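Local coordinates for beta-glucoside phosphorylase BglX (Unidentified, PDB 5VQE), which probably transfers glucosyl units between beta-glucosides and phosphate, acting as a phosphorylase of glycoside hydrolase family 3, at residues 26-29 / 30-34; 129-132 / 133-137; 456-460 / 461-465. One frame throughout, in Å; residues are numbered along the deposited sequence.

The three contacts are local, each between residues a few positions apart, and they follow one another along the chain without touching. Contacts 1 and 3 both start a helix with a capping box, at S29 and S459, and lie on opposite sides of the chain's centre, their own centres about 75 Å apart. Contact 2 is a largely buried run of turns within helix 122-138, its centre about 33 Å from that of contact 1 and about 53 Å from that of contact 3. In contact 2, the side chain of C132 is about 13 Å from the bound 2-deoxy-2-fluoro-alpha-D-glucopyranose, and none of the residues in the three contacts lines that sugar pocket.

Contact 1. Residues 26-29 / 30-34; sequences VSLS and DDEKL
One water ties together three groups at the join between S29 and helix 30-36: it donates to the backbone O of L28 and to OD1 of D30, and it accepts from NZ of K33, the water oxygen lying 2.6 Å from D30 OD1. The extended chain of K33 runs back past the cap, so that its CE comes to 3.4 Å from L28 O and its CG packs on the CB of L28. Its ammonium group also forms a salt bridge with D344 of helix 340-356.

At the cap itself, S29 and E32 hold each other in both directions. S29 OG sits between its own backbone N and carbonyl carbon (chi1 67°), where it accepts from E32 N at 3.0 Å. In return E32 OE1 takes the backbone N-H of S29 at 2.9 Å, using its anti lone pair, with a nearly straight N-H...O angle of 163°. CG of E32 stands beside its backbone N (chi1 -75°) and the chain beyond is extended, which brings the carboxylate back to the serine, the side chains of E32 and L28 crossing at about a right angle. The other oxygen, OE2, forms a salt bridge with K84. With an alanine here, the S29 N-H would probably lose its side-chain acceptor and K84 this salt-bridge partner. The first helical turn follows directly, K33 N donating to S29 O at 2.9 Å. Reciprocal bonds between an N-cap serine and the glutamate three residues on define a capping box, here opening helix 30-36 after helix 15-27.

Contact 2. Residues 129-132 / 133-137; sequences GEVC and ASEGS
CG1 of V131 is anti to its backbone N (chi1 177°), while CG of E135 stands beside its own N (chi1 -59°) with the chain extended beyond; together these torsions lay the two side chains next to each other, pointing the same way. The valine methyl CG1 meets the carboxylate carbon CD of E135 at 3.8 Å, an apolar branch running alongside a charged one. Nearer the backbone, CG of E135 lies 3.3 Å from the V131 carbonyl O, the acceptor for E135 N.

That backbone bond, E135 N to V131 O, measures 3.0 Å with an N-H...O angle of 165°. It has regular neighbours: A133 N donates to G129 O and G136 N to C132 O, each at 2.9 Å. One residue further on, A133 O accepts twice, from S137 N at 2.8 Å and from S137 OG at 2.7 Å, the two donors arriving from opposite faces of the carbonyl plane.

Around the helix, V131 and S134 rest on H380 of helix 378-391, and C132 touches Y179 of helix 169-184. Residues 129-136 are all buried, yet two carboxylates are among them. OE1 of E130 forms a salt bridge with K185 and a hydrogen bond with W186 NE1, while OE2 of E135 is hydrogen-bonded to T108, H380 and the backbone N of Q376. Such pairing would be expected to offset the cost of burying these acids, and it ties helix 122-138 to K185 and W186, just after helix 169-184, and to H380 of helix 378-391.

Contact 3. Residues 456-460 / 461-465; sequences TGYSI and EDLKR
Y458 and D462 make the close-packed half of this contact: CB of D462 lies over one face of the tyrosine ring, 3.6 Å from its centroid and 14° off the ring normal, a CH-pi contact. With CG anti to the backbone N (chi1 -171°), the ring of Y458 reaches along the first helical turn, where its CE1 also meets CB of L463 at 3.8 Å. Its hydroxyl continues to D466, with which it is hydrogen-bonded.

The carboxylate of D462 turns to S459 instead. OD2 accepts the backbone N-H of S459 at 3.0 Å, the donor coming from above the carboxylate plane, and D462 N donates to S459 OG at 2.9 Å with an angle of 168°; these two bonds form a capping box. L463 N closes the turn on S459 O at 3.0 Å.

The outer side is looser. E461, K464 and R465 are exposed, and CG2 of I460 comes only to 4.0 Å from CD of K464. R465 NH2 reaches D462 OD1 in a long salt bridge of 4.0 Å.

D462 thus plays two parts, its CB covering an aromatic face and its carboxylate capping the helix. Its negative charge at the N-terminal end of helix 460-466 would be expected to interact favourably with the helix dipole.

Contact 1. Residues 26-29 / 30-34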
ATOM      1  N   VAL A  26      10.944  11.493  31.220  1.00 19.56           N
ATOM      2  CA  VAL A  26      11.920  12.171  32.069  1.00 21.68           C
ATOM      3  C   VAL A  26      13.162  11.315  32.269  1.00 23.98           C
ATOM      4  O   VAL A  26      14.271  11.842  32.420  1.00 22.83           O
ATOM      5  CB  VAL A  26      11.259  12.545  33.410  1.00 21.26           C
ATOM      6  CG1 VAL A  26      12.295  12.990  34.434  1.00 28.72           C
ATOM      7  CG2 VAL A  26      10.218  13.632  33.182  1.00 26.62           C
ATOM      8  N   SER A  27      13.008   9.992  32.270  1.00 20.51           N
ATOM      9  CA  SER A  27      14.122   9.094  32.540  1.00 22.17           C
ATOM     10  C   SER A  27      15.051   8.903  31.347  1.00 21.65           C
ATOM     11  O   SER A  27      16.121   8.304  31.505  1.00 18.68           O
ATOM     12  CB  SER A  27      13.588   7.727  32.992  1.00 23.31           C
ATOM     13  OG  SER A  27      13.165   6.935  31.889  1.00 20.31           O
ATOM     14  N   LEU A  28      14.683   9.383  30.163  1.00 19.59           N
ATOM     15  CA  LEU A  28      15.462   9.117  28.964  1.00 18.86           C
ATOM     16  C   LEU A  28      16.525  10.189  28.763  1.00 16.06           C
ATOM     17  O   LEU A  28      16.267  11.381  28.952  1.00 15.91           O
ATOM     18  CB  LEU A  28      14.550   9.052  27.735  1.00 17.66           C
ATOM     19  CG  LEU A  28      13.507   7.927  27.739  1.00 17.78           C
ATOM     20  CD1 LEU A  28      12.596   8.036  26.519  1.00 19.83           C
ATOM     21  CD2 LEU A  28      14.152   6.548  27.788  1.00 22.97           C
ATOM     22  N   SER A  29      17.726   9.752  28.395  1.00 17.46           N
ATOM     23  CA  SER A  29      18.750  10.659  27.896  1.00 18.40           C
ATOM     24  C   SER A  29      18.333  11.246  26.550  1.00 17.94           C
ATOM     25  O   SER A  29      17.456  10.722  25.855  1.00 16.71           O
ATOM     26  CB  SER A  29      20.076   9.932  27.718  1.00 17.04           C
ATOM     27  OG  SER A  29      19.974   8.962  26.681  1.00 20.03           O
ATOM     28  N   ASP A  30      19.003  12.332  26.167  1.00 15.14           N
ATOM     29  CA  ASP A  30      18.775  12.895  24.838  1.00 18.37           C
ATOM     30  C   ASP A  30      19.032  11.856  23.755  1.00 15.94           C
ATOM     31  O   ASP A  30      18.271  11.761  22.788  1.00 14.83           O
ATOM     32  CB  ASP A  30      19.659  14.122  24.620  1.00 19.76           C
ATOM     33  CG  ASP A  30      19.172  15.336  25.375  1.00 21.00           C
ATOM     34  OD1 ASP A  30      18.153  15.243  26.090  1.00 22.11           O
ATOM     35  OD2 ASP A  30      19.816  16.397  25.249  1.00 24.59           O
ATOM     36  N   ASP A  31      20.092  11.059  23.901  1.00 15.82           N
ATOM     37  CA  ASP A  31      20.379  10.031  22.904  1.00 17.44           C
ATOM     38  C   ASP A  31      19.250   9.006  22.821  1.00 15.72           C
ATOM     39  O   ASP A  31      18.920   8.518  21.730  1.00 14.17           O
ATOM     40  CB  ASP A  31      21.697   9.339  23.230  1.00 15.99           C
ATOM     41  CG  ASP A  31      22.906  10.081  22.692  1.00 24.88           C
ATOM     42  OD1 ASP A  31      22.734  11.067  21.944  1.00 20.39           O
ATOM     43  OD2 ASP A  31      24.037   9.660  23.017  1.00 22.19           O
ATOM     44  N   GLU A  32      18.654   8.659  23.965  1.00 17.70           N
ATOM     45  CA  GLU A  32      17.548   7.709  23.963  1.00 15.91           C
ATOM     46  C   GLU A  32      16.296   8.325  23.360  1.00 14.72           C
ATOM     47  O   GLU A  32      15.528   7.641  22.672  1.00 16.58           O
ATOM     48  CB  GLU A  32      17.258   7.233  25.385  1.00 17.75           C
ATOM     49  CG  GLU A  32      18.256   6.246  25.916  1.00 18.57           C
ATOM     50  CD  GLU A  32      17.988   5.895  27.359  1.00 24.82           C
ATOM     51  OE1 GLU A  32      17.900   6.822  28.200  1.00 17.17           O
ATOM     52  OE2 GLU A  32      17.832   4.694  27.640  1.00 29.51           O
ATOM     53  N   LYS A  33      16.058   9.608  23.630  1.00 12.76           N
ATOM     54  CA  LYS A  33      14.916  10.283  23.025  1.00 13.33           C
ATOM     55  C   LYS A  33      15.084  10.372  21.513  1.00 13.71           C
ATOM     56  O   LYS A  33      14.154  10.075  20.755  1.00 11.85           O
ATOM     57  CB  LYS A  33      14.734  11.668  23.644  1.00 14.54           C
ATOM     58  CG  LYS A  33      14.156  11.654  25.054  1.00 14.08           C
ATOM     59  CD  LYS A  33      14.156  13.057  25.652  1.00 18.09           C
ATOM     60  CE  LYS A  33      13.867  13.057  27.137  1.00 20.83           C
ATOM     61  NZ  LYS A  33      13.901  14.444  27.693  1.00 22.55           N
ATOM     62  N   LEU A  34      16.282  10.753  21.051  1.00 15.55           N
ATOM     63  CA  LEU A  34      16.541  10.787  19.613  1.00 14.24           C
ATOM     64  C   LEU A  34      16.312   9.419  18.977  1.00 13.57           C
ATOM     65  O   LEU A  34      15.779   9.322  17.865  1.00 13.82           O
ATOM     66  CB  LEU A  34      17.968  11.278  19.343  1.00 14.06           C
ATOM     67  CG  LEU A  34      18.255  12.739  19.720  1.00 13.41           C
ATOM     68  CD1 LEU A  34      19.737  13.073  19.569  1.00 14.01           C
ATOM     69  CD2 LEU A  34      17.411  13.691  18.880  1.00 13.95           C
TER
HETATM   70  O   HOH W   1      16.634  14.313  28.002  1.00 26.62           O

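Contact 2. Residues 129-132 / 133-137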
ATOM      1  N   GLY A 129      -9.255  -5.403   6.395  1.00 10.76           N
ATOM      2  CA  GLY A 129      -8.566  -4.931   7.583  1.00 11.02           C
ATOM      3  C   GLY A 129      -8.437  -6.001   8.651  1.00 12.57           C
ATOM      4  O   GLY A 129      -7.396  -6.119   9.302  1.00 11.17           O
ATOM      5  N   GLU A 130      -9.494  -6.793   8.850  1.00 10.57           N
ATOM      6  CA  GLU A 130      -9.419  -7.891   9.810  1.00 13.89           C
ATOM      7  C   GLU A 130      -8.314  -8.875   9.446  1.00 10.83           C
ATOM      8  O   GLU A 130      -7.554  -9.312  10.315  1.00 12.61           O
ATOM      9  CB  GLU A 130     -10.765  -8.619   9.909  1.00 11.83           C
ATOM     10  CG  GLU A 130     -11.802  -7.881  10.709  1.00 14.75           C
ATOM     11  CD  GLU A 130     -12.778  -8.813  11.420  1.00 21.43           C
ATOM     12  OE1 GLU A 130     -12.323  -9.731  12.128  1.00 21.26           O
ATOM     13  OE2 GLU A 130     -13.998  -8.612  11.285  1.00 22.24           O
ATOM     14  N   VAL A 131      -8.208  -9.254   8.172  1.00 10.79           N
ATOM     15  CA  VAL A 131      -7.164 -10.206   7.795  1.00 13.54           C
ATOM     16  C   VAL A 131      -5.793  -9.608   8.059  1.00 12.18           C
ATOM     17  O   VAL A 131      -4.903 -10.262   8.615  1.00 11.14           O
ATOM     18  CB  VAL A 131      -7.305 -10.641   6.326  1.00 12.79           C
ATOM     19  CG1 VAL A 131      -6.156 -11.581   5.939  1.00 11.43           C
ATOM     20  CG2 VAL A 131      -8.637 -11.323   6.103  1.00 15.04           C
ATOM     21  N   CYS A 132      -5.596  -8.353   7.653  1.00 13.04           N
ATOM     22  CA  CYS A 132      -4.302  -7.716   7.861  1.00 11.72           C
ATOM     23  C   CYS A 132      -3.929  -7.720   9.337  1.00 10.89           C
ATOM     24  O   CYS A 132      -2.825  -8.130   9.716  1.00 10.29           O
ATOM     25  CB  CYS A 132      -4.322  -6.282   7.337  1.00  9.69           C
ATOM     26  SG  CYS A 132      -4.614  -6.089   5.560  1.00 13.69           S
ATOM     27  N   ALA A 133      -4.838  -7.251  10.184  1.00 10.52           N
ATOM     28  CA  ALA A 133      -4.537  -7.091  11.595  1.00  9.45           C
ATOM     29  C   ALA A 133      -4.554  -8.428  12.323  1.00 14.14           C
ATOM     30  O   ALA A 133      -3.734  -8.659  13.224  1.00 12.57           O
ATOM     31  CB  ALA A 133      -5.528  -6.114  12.221  1.00 10.63           C
ATOM     32  N   SER A 134      -5.475  -9.318  11.950  1.00 11.55           N
ATOM     33  CA  SER A 134      -5.521 -10.634  12.576  1.00 12.78           C
ATOM     34  C   SER A 134      -4.228 -11.397  12.331  1.00 12.72           C
ATOM     35  O   SER A 134      -3.620 -11.932  13.268  1.00 12.76           O
ATOM     36  CB  SER A 134      -6.720 -11.426  12.054  1.00 14.49           C
ATOM     37  OG  SER A 134      -6.742 -12.713  12.634  1.00 20.69           O
ATOM     38  N   GLU A 135      -3.785 -11.456  11.073  1.00 12.91           N
ATOM     39  CA  GLU A 135      -2.568 -12.201  10.757  1.00 12.08           C
ATOM     40  C   GLU A 135      -1.327 -11.457  11.233  1.00 15.61           C
ATOM     41  O   GLU A 135      -0.394 -12.068  11.768  1.00 11.93           O
ATOM     42  CB  GLU A 135      -2.528 -12.484   9.255  1.00 13.47           C
ATOM     43  CG  GLU A 135      -3.748 -13.298   8.808  1.00 12.43           C
ATOM     44  CD  GLU A 135      -3.605 -13.921   7.442  1.00 14.69           C
ATOM     45  OE1 GLU A 135      -2.658 -13.558   6.712  1.00 13.81           O
ATOM     46  OE2 GLU A 135      -4.441 -14.791   7.102  1.00 13.38           O
ATOM     47  N   GLY A 136      -1.314 -10.132  11.096  1.00 11.55           N
ATOM     48  CA  GLY A 136      -0.187  -9.362  11.595  1.00 12.71           C
ATOM     49  C   GLY A 136      -0.018  -9.475  13.099  1.00 10.52           C
ATOM     50  O   GLY A 136       1.087  -9.688  13.596  1.00  9.98           O
ATOM     51  N   SER A 137      -1.114  -9.330  13.848  1.00 12.37           N
ATOM     52  CA  SER A 137      -0.994  -9.335  15.304  1.00 13.82           C
ATOM     53  C   SER A 137      -0.558 -10.696  15.827  1.00 15.42           C
ATOM     54  O   SER A 137       0.066 -10.774  16.890  1.00 14.59           O
ATOM     55  CB  SER A 137      -2.310  -8.907  15.966  1.00 12.70           C
ATOM     56  OG  SER A 137      -3.388  -9.786  15.679  1.00 14.35           O
TER

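Contact 3. Residues 456-460 / 461-465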
ATOM      1  N   THR A 456       6.565 -14.251 -42.874  1.00 19.20           N
ATOM      2  CA  THR A 456       6.885 -14.690 -44.230  1.00 19.98           C
ATOM      3  C   THR A 456       6.529 -16.154 -44.469  1.00 20.83           C
ATOM      4  O   THR A 456       6.274 -16.540 -45.616  1.00 22.37           O
ATOM      5  CB  THR A 456       8.366 -14.460 -44.531  1.00 23.00           C
ATOM      6  OG1 THR A 456       9.170 -15.159 -43.576  1.00 28.19           O
ATOM      7  CG2 THR A 456       8.699 -12.978 -44.474  1.00 26.49           C
ATOM      8  N   GLY A 457       6.492 -16.979 -43.423  1.00 19.52           N
ATOM      9  CA  GLY A 457       6.198 -18.394 -43.575  1.00 22.26           C
ATOM     10  C   GLY A 457       4.900 -18.872 -42.961  1.00 22.92           C
ATOM     11  O   GLY A 457       4.652 -20.083 -42.941  1.00 20.71           O
ATOM     12  N   TYR A 458       4.058 -17.974 -42.465  1.00 21.17           N
ATOM     13  CA  TYR A 458       2.829 -18.354 -41.782  1.00 17.91           C
ATOM     14  C   TYR A 458       1.846 -17.216 -41.990  1.00 13.06           C
ATOM     15  O   TYR A 458       2.187 -16.053 -41.758  1.00 18.04           O
ATOM     16  CB  TYR A 458       3.101 -18.605 -40.294  1.00 17.03           C
ATOM     17  CG  TYR A 458       1.971 -19.204 -39.482  1.00 17.07           C
ATOM     18  CD1 TYR A 458       1.112 -18.397 -38.740  1.00 16.27           C
ATOM     19  CD2 TYR A 458       1.792 -20.586 -39.416  1.00 13.66           C
ATOM     20  CE1 TYR A 458       0.088 -18.953 -37.973  1.00 15.61           C
ATOM     21  CE2 TYR A 458       0.776 -21.147 -38.647  1.00 17.72           C
ATOM     22  CZ  TYR A 458      -0.069 -20.329 -37.930  1.00 18.13           C
ATOM     23  OH  TYR A 458      -1.083 -20.892 -37.175  1.00 17.64           O
ATOM     24  N   SER A 459       0.651 -17.550 -42.450  1.00 17.01           N
ATOM     25  CA  SER A 459      -0.330 -16.563 -42.873  1.00 15.67           C
ATOM     26  C   SER A 459      -1.379 -16.343 -41.789  1.00 15.79           C
ATOM     27  O   SER A 459      -1.474 -17.094 -40.814  1.00 17.15           O
ATOM     28  CB  SER A 459      -1.008 -17.013 -44.169  1.00 16.54           C
ATOM     29  OG  SER A 459      -1.884 -18.091 -43.904  1.00 17.98           O
ATOM     30  N   ILE A 460      -2.178 -15.290 -41.979  1.00 16.04           N
ATOM     31  CA  ILE A 460      -3.308 -15.048 -41.089  1.00 16.93           C
ATOM     32  C   ILE A 460      -4.346 -16.145 -41.259  1.00 16.88           C
ATOM     33  O   ILE A 460      -5.028 -16.516 -40.300  1.00 15.78           O
ATOM     34  CB  ILE A 460      -3.917 -13.653 -41.334  1.00 16.22           C
ATOM     35  CG1 ILE A 460      -2.914 -12.556 -40.936  1.00 16.66           C
ATOM     36  CG2 ILE A 460      -5.235 -13.499 -40.562  1.00 20.79           C
ATOM     37  CD1 ILE A 460      -3.490 -11.143 -40.896  1.00 20.38           C
ATOM     38  N   GLU A 461      -4.488 -16.687 -42.471  1.00 17.17           N
ATOM     39  CA  GLU A 461      -5.422 -17.793 -42.654  1.00 19.05           C
ATOM     40  C   GLU A 461      -4.946 -19.018 -41.886  1.00 18.56           C
ATOM     41  O   GLU A 461      -5.756 -19.711 -41.257  1.00 16.62           O
ATOM     42  CB  GLU A 461      -5.601 -18.098 -44.146  1.00 19.93           C
ATOM     43  CG  GLU A 461      -6.562 -19.249 -44.461  1.00 23.80           C
ATOM     44  CD  GLU A 461      -8.011 -18.990 -44.044  1.00 33.90           C
ATOM     45  OE1 GLU A 461      -8.332 -17.846 -43.643  1.00 31.16           O
ATOM     46  OE2 GLU A 461      -8.831 -19.942 -44.125  1.00 30.22           O
ATOM     47  N   ASP A 462      -3.635 -19.292 -41.911  1.00 14.95           N
ATOM     48  CA  ASP A 462      -3.077 -20.343 -41.064  1.00 17.89           C
ATOM     49  C   ASP A 462      -3.419 -20.091 -39.602  1.00 17.92           C
ATOM     50  O   ASP A 462      -3.890 -20.988 -38.892  1.00 16.45           O
ATOM     51  CB  ASP A 462      -1.554 -20.415 -41.221  1.00 15.92           C
ATOM     52  CG  ASP A 462      -1.109 -20.868 -42.601  1.00 20.27           C
ATOM     53  OD1 ASP A 462      -1.832 -21.635 -43.268  1.00 16.38           O
ATOM     54  OD2 ASP A 462      -0.002 -20.459 -43.006  1.00 16.92           O
ATOM     55  N   LEU A 463      -3.156 -18.873 -39.128  1.00 17.22           N
ATOM     56  CA  LEU A 463      -3.482 -18.520 -37.753  1.00 14.34           C
ATOM     57  C   LEU A 463      -4.944 -18.818 -37.439  1.00 14.59           C
ATOM     58  O   LEU A 463      -5.259 -19.397 -36.394  1.00 18.49           O
ATOM     59  CB  LEU A 463      -3.182 -17.041 -37.516  1.00 16.84           C
ATOM     60  CG  LEU A 463      -3.390 -16.527 -36.093  1.00 16.79           C
ATOM     61  CD1 LEU A 463      -2.313 -17.074 -35.152  1.00 18.40           C
ATOM     62  CD2 LEU A 463      -3.389 -15.002 -36.079  1.00 17.47           C
ATOM     63  N   LYS A 464      -5.859 -18.410 -38.328  1.00 15.19           N
ATOM     64  CA  LYS A 464      -7.282 -18.633 -38.078  1.00 19.03           C
ATOM     65  C   LYS A 464      -7.625 -20.112 -38.096  1.00 21.46           C
ATOM     66  O   LYS A 464      -8.537 -20.547 -37.380  1.00 18.33           O
ATOM     67  CB  LYS A 464      -8.133 -17.904 -39.111  1.00 23.75           C
ATOM     68  CG  LYS A 464      -8.081 -16.399 -39.018  1.00 18.87           C
ATOM     69  CD  LYS A 464      -8.551 -15.755 -40.322  1.00 25.18           C
ATOM     70  CE  LYS A 464      -9.909 -15.101 -40.197  1.00 29.73           C
ATOM     71  NZ  LYS A 464     -10.321 -14.461 -41.484  1.00 42.34           N
ATOM     72  N   ARG A 465      -6.924 -20.889 -38.923  1.00 20.93           N
ATOM     73  CA  ARG A 465      -7.109 -22.334 -38.927  1.00 22.02           C
ATOM     74  C   ARG A 465      -6.678 -22.934 -37.601  1.00 22.86           C
ATOM     75  O   ARG A 465      -7.283 -23.901 -37.121  1.00 24.55           O
ATOM     76  CB  ARG A 465      -6.312 -22.948 -40.085  1.00 27.00           C
ATOM     77  CG  ARG A 465      -6.169 -24.467 -40.057  1.00 35.49           C
ATOM     78  CD  ARG A 465      -5.006 -24.939 -40.924  1.00 37.88           C
ATOM     79  NE  ARG A 465      -4.062 -25.755 -40.158  1.00 43.99           N
ATOM     80  CZ  ARG A 465      -2.786 -25.450 -39.916  1.00 49.72           C
ATOM     81  NH1 ARG A 465      -2.051 -26.289 -39.196  1.00 51.18           N
ATOM     82  NH2 ARG A 465      -2.231 -24.334 -40.388  1.00 35.48           N
TER